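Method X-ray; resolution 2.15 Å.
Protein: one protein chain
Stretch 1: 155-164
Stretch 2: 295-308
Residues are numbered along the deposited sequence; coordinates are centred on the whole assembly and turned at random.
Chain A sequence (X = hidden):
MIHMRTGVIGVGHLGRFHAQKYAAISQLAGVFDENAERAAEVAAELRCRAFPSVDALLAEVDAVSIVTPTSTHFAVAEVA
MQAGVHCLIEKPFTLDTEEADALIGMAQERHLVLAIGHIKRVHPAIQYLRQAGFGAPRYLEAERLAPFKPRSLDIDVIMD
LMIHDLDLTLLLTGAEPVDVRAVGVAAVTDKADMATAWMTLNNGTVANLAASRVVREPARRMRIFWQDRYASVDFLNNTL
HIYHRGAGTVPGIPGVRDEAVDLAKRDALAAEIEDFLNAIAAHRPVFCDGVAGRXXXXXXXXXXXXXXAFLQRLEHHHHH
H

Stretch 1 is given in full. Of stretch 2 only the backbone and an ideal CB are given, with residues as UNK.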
# COMPACT_ATOMS: atom_id res chain seq x y z
N ILE A 155 -13.97 -6.75 0.50
CA ILE A 155 -12.55 -6.80 0.17
C ILE A 155 -12.44 -7.02 -1.33
O ILE A 155 -12.76 -8.11 -1.82
CB ILE A 155 -11.82 -7.92 0.93
CG1 ILE A 155 -11.74 -7.63 2.42
CG2 ILE A 155 -10.42 -8.11 0.36
CD1 ILE A 155 -11.23 -8.79 3.22
N ASP A 156 -11.99 -6.00 -2.06
CA ASP A 156 -11.75 -6.14 -3.49
C ASP A 156 -10.44 -6.89 -3.68
O ASP A 156 -9.37 -6.39 -3.35
CB ASP A 156 -11.73 -4.77 -4.18
CG ASP A 156 -11.68 -4.86 -5.70
OD1 ASP A 156 -10.81 -5.59 -6.26
OD2 ASP A 156 -12.51 -4.18 -6.34
N VAL A 157 -10.54 -8.11 -4.21
CA VAL A 157 -9.40 -9.02 -4.29
C VAL A 157 -8.22 -8.39 -5.03
O VAL A 157 -7.07 -8.62 -4.67
CB VAL A 157 -9.89 -10.35 -4.90
CG1 VAL A 157 -8.82 -11.10 -5.62
CG2 VAL A 157 -10.50 -11.21 -3.79
N ILE A 158 -8.48 -7.58 -6.05
CA ILE A 158 -7.42 -6.90 -6.78
C ILE A 158 -7.03 -5.59 -6.12
O ILE A 158 -5.85 -5.36 -5.83
CB ILE A 158 -7.85 -6.68 -8.25
CG1 ILE A 158 -8.35 -7.99 -8.86
CG2 ILE A 158 -6.69 -6.14 -9.06
CD1 ILE A 158 -7.29 -9.09 -8.79
N MET A 159 -8.01 -4.71 -5.86
CA MET A 159 -7.75 -3.35 -5.39
C MET A 159 -7.35 -3.28 -3.92
O MET A 159 -6.71 -2.31 -3.51
CB MET A 159 -8.97 -2.45 -5.64
CG MET A 159 -9.46 -2.39 -7.09
SD MET A 159 -8.27 -1.83 -8.33
CE MET A 159 -7.49 -0.50 -7.43
N ASP A 160 -7.72 -4.28 -3.11
CA ASP A 160 -7.38 -4.26 -1.70
C ASP A 160 -6.32 -5.28 -1.29
O ASP A 160 -5.77 -5.15 -0.20
CB ASP A 160 -8.64 -4.50 -0.84
CG ASP A 160 -9.74 -3.48 -1.12
OD1 ASP A 160 -9.44 -2.27 -1.19
OD2 ASP A 160 -10.91 -3.90 -1.29
N LEU A 161 -6.07 -6.32 -2.10
CA LEU A 161 -5.04 -7.31 -1.79
C LEU A 161 -3.93 -7.31 -2.82
O LEU A 161 -2.77 -7.05 -2.47
CB LEU A 161 -5.65 -8.72 -1.71
CG LEU A 161 -6.76 -9.04 -0.72
CD1 LEU A 161 -7.21 -10.47 -0.92
CD2 LEU A 161 -6.27 -8.82 0.70
N MET A 162 -4.25 -7.55 -4.09
CA MET A 162 -3.20 -7.78 -5.08
C MET A 162 -2.40 -6.52 -5.34
O MET A 162 -1.22 -6.59 -5.71
CB MET A 162 -3.79 -8.30 -6.38
CG MET A 162 -2.75 -8.99 -7.24
SD MET A 162 -3.29 -9.34 -8.90
CE MET A 162 -4.25 -10.85 -8.67
N ILE A 163 -3.02 -5.36 -5.12
CA ILE A 163 -2.38 -4.09 -5.42
C ILE A 163 -1.07 -3.93 -4.65
O ILE A 163 -0.16 -3.23 -5.12
CB ILE A 163 -3.35 -2.93 -5.13
CG1 ILE A 163 -2.87 -1.64 -5.78
CG2 ILE A 163 -3.52 -2.76 -3.63
CD1 ILE A 163 -3.94 -0.61 -5.93
N HIS A 164 -0.94 -4.60 -3.50
CA HIS A 164 0.33 -4.58 -2.77
C HIS A 164 1.47 -5.13 -3.61
O HIS A 164 2.52 -4.49 -3.77
CB HIS A 164 0.22 -5.41 -1.48
CG HIS A 164 -0.64 -4.78 -0.43
ND1 HIS A 164 -0.41 -3.52 0.06
CD2 HIS A 164 -1.73 -5.25 0.22
CE1 HIS A 164 -1.32 -3.24 0.98
NE2 HIS A 164 -2.13 -4.27 1.09
N UNK A 295 0.35 4.93 -10.99
CA UNK A 295 0.95 3.84 -11.76
C UNK A 295 0.37 2.50 -11.34
O UNK A 295 -0.13 1.72 -12.18
CB UNK A 295 2.47 3.83 -11.59
N UNK A 296 0.43 2.20 -10.04
CA UNK A 296 -0.10 0.89 -9.57
C UNK A 296 -1.62 0.84 -9.76
O UNK A 296 -2.10 -0.22 -10.01
CB UNK A 296 0.25 0.65 -8.10
N UNK A 297 -2.31 1.97 -9.59
CA UNK A 297 -3.76 2.00 -9.77
C UNK A 297 -4.16 1.62 -11.19
O UNK A 297 -5.11 0.85 -11.39
CB UNK A 297 -4.31 3.39 -9.43
N UNK A 298 -3.45 2.16 -12.19
CA UNK A 298 -3.71 1.80 -13.58
C UNK A 298 -3.43 0.32 -13.84
O UNK A 298 -4.22 -0.36 -14.51
CB UNK A 298 -2.86 2.66 -14.51
N UNK A 299 -2.32 -0.20 -13.30
CA UNK A 299 -2.07 -1.63 -13.42
C UNK A 299 -3.19 -2.46 -12.78
O UNK A 299 -3.63 -3.49 -13.33
CB UNK A 299 -0.73 -1.98 -12.78
N UNK A 300 -3.63 -2.06 -11.59
CA UNK A 300 -4.63 -2.85 -10.89
C UNK A 300 -5.94 -2.83 -11.65
O UNK A 300 -6.63 -3.85 -11.72
CB UNK A 300 -4.83 -2.33 -9.46
N UNK A 301 -6.29 -1.69 -12.23
CA UNK A 301 -7.50 -1.64 -13.04
C UNK A 301 -7.38 -2.54 -14.27
O UNK A 301 -8.33 -3.22 -14.65
CB UNK A 301 -7.79 -0.20 -13.47
N UNK A 302 -6.20 -2.58 -14.89
CA UNK A 302 -6.00 -3.54 -15.99
C UNK A 302 -6.25 -4.98 -15.52
O UNK A 302 -6.97 -5.75 -16.17
CB UNK A 302 -4.58 -3.41 -16.55
N UNK A 303 -5.67 -5.34 -14.37
CA UNK A 303 -5.88 -6.69 -13.85
C UNK A 303 -7.37 -6.93 -13.61
O UNK A 303 -7.91 -7.97 -13.99
CB UNK A 303 -5.09 -6.90 -12.56
N UNK A 304 -8.05 -5.99 -12.95
CA UNK A 304 -9.45 -6.21 -12.60
C UNK A 304 -10.32 -6.35 -13.84
O UNK A 304 -11.24 -7.17 -13.87
CB UNK A 304 -9.97 -5.06 -11.73
N UNK A 305 -10.06 -5.54 -14.86
CA UNK A 305 -10.82 -5.66 -16.09
C UNK A 305 -10.61 -7.04 -16.69
O UNK A 305 -11.56 -7.69 -17.15
CB UNK A 305 -10.42 -4.57 -17.09
N UNK A 306 -9.36 -7.52 -16.68
CA UNK A 306 -9.08 -8.86 -17.19
C UNK A 306 -9.82 -9.92 -16.38
O UNK A 306 -10.33 -10.90 -16.94
CB UNK A 306 -7.58 -9.14 -17.17
N UNK A 307 -9.87 -9.75 -15.06
CA UNK A 307 -10.51 -10.73 -14.20
C UNK A 307 -12.01 -10.78 -14.47
O UNK A 307 -12.59 -11.85 -14.67
CB UNK A 307 -10.24 -10.41 -12.73
N UNK A 308 -12.64 -9.60 -14.50
CA UNK A 308 -14.07 -9.55 -14.79
C UNK A 308 -14.36 -10.07 -16.20
O UNK A 308 -15.44 -10.61 -16.45
CB UNK A 308 -14.59 -8.12 -14.63

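Backbone angles from 295 to 308 are helical throughout, so the face each CA-to-CB bond takes is the main guide.

Position 295 has nothing of the first stretch near its CB. Many side chains would suit; it is Arg295, which makes no contact here.

Position 296 points toward the first stretch. Its ideal CB lies 4.5 Å from Ile163 CG1, so a small or medium apolar group fits. It is Val296, chi1 p, with CG2 3.6 Å from Ile163 CG1.

Position 297 points away, but Met159 CE is 5.4 Å from its ideal CB. A long apolar side chain could turn back to it. Leu297 does so: its CD1 lies 3.6 Å from Met159 CE.

Positions 298 and 299 face nothing in the first stretch. They are Ala298 and Ala299.

Position 300 points toward the first stretch at a close approach. The ideal CB is already 3.7 Å from Met159 SD and 4.0 Å from Ile163 CD1. Little space remains, so glycine, alanine or serine would suit. It is Ala300, whose CB packs on both side chains.

Position 301 points away, with Met159 SD 5.4 Å from the ideal CB. Polar or apolar residues are possible. Leu301 reaches back, CD2 to Met159 SD at 4.2 Å. Met159 thus sits as a knob among 297, 300, 301 and 304.

Position 302 points away into space free of the first stretch; a polar residue is reasonable. It is Gln302, which touches a crystal neighbour.

Position 303 points toward the first stretch, its ideal CB 3.9 Å from Ile158 CG2. A compact apolar residue suits. It is Val303, chi1 t, with CG1 3.7 Å from Ile158 CD1 and 3.9 Å from Met162 SD.

Position 304 also points toward the first stretch. Ile158 and Met159 flank the start of the side chain, and the carboxylate of Asp156 lies farther out. A long basic residue, lysine or arginine, could reach it. Arg304 does: NH1 donates to Asp156 OD2 at 2.9 Å, within a salt bridge. Asp156 OD1 meanwhile accepts from Met159 N, capping the helix. Met159 SD lies over one guanidinium face.

Positions 305 and 306 are out of reach and little constrained. They are Val305 and Ala306.

Position 307 points toward the first stretch, its ideal CB 4.9 Å from Ile158 CG1. Valine, isoleucine or leucine would suit. Val307 places CG2 4.1 Å from Ile158 CD1, helping 300, 303 and 304 enclose Ile158 as a knob.

Position 308 points sideways and could be polar. It is Glu308, without contact here.

Stretch 2, residues 295-308: RVLAAALQVRVAVE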
# COMPACT_ATOMS: atom_id res chain seq x y z
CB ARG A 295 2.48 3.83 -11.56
CG ARG A 295 3.29 4.64 -12.57
CD ARG A 295 4.73 4.09 -12.77
NE ARG A 295 5.09 3.13 -11.74
CZ ARG A 295 5.69 3.44 -10.59
NH1 ARG A 295 6.02 4.71 -10.34
NH2 ARG A 295 5.96 2.50 -9.69
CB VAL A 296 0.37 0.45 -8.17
CG1 VAL A 296 -0.04 1.36 -7.05
CG2 VAL A 296 -0.04 -0.97 -7.88
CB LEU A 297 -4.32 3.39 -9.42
CG LEU A 297 -5.82 3.57 -9.71
CD1 LEU A 297 -6.67 2.80 -8.71
CD2 LEU A 297 -6.22 5.03 -9.73
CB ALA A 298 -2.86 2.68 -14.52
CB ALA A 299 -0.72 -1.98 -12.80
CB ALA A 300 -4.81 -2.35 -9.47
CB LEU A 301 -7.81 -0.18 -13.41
CG LEU A 301 -8.23 0.72 -12.24
CD1 LEU A 301 -8.20 2.18 -12.67
CD2 LEU A 301 -9.61 0.36 -11.71
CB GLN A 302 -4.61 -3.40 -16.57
CG GLN A 302 -4.56 -2.56 -17.83
CD GLN A 302 -3.32 -2.84 -18.67
OE1 GLN A 302 -3.40 -3.50 -19.71
NE2 GLN A 302 -2.16 -2.36 -18.20
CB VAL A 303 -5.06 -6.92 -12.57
CG1 VAL A 303 -5.50 -8.25 -11.94
CG2 VAL A 303 -3.54 -6.96 -12.89
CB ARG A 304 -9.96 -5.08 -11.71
CG ARG A 304 -11.35 -5.32 -11.20
CD ARG A 304 -11.69 -4.37 -10.08
NE ARG A 304 -11.98 -3.03 -10.57
CZ ARG A 304 -12.36 -2.03 -9.78
NH1 ARG A 304 -12.51 -2.24 -8.47
NH2 ARG A 304 -12.62 -0.84 -10.29
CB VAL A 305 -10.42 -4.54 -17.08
CG1 VAL A 305 -10.73 -4.96 -18.51
CG2 VAL A 305 -11.12 -3.23 -16.73
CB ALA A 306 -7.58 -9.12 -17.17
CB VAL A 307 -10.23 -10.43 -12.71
CG1 VAL A 307 -11.14 -11.26 -11.84
CG2 VAL A 307 -8.74 -10.66 -12.34
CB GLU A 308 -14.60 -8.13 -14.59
CG GLU A 308 -14.22 -7.55 -13.19
CD GLU A 308 -15.22 -6.55 -12.61
OE1 GLU A 308 -14.78 -5.48 -12.11
OE2 GLU A 308 -16.44 -6.84 -12.62
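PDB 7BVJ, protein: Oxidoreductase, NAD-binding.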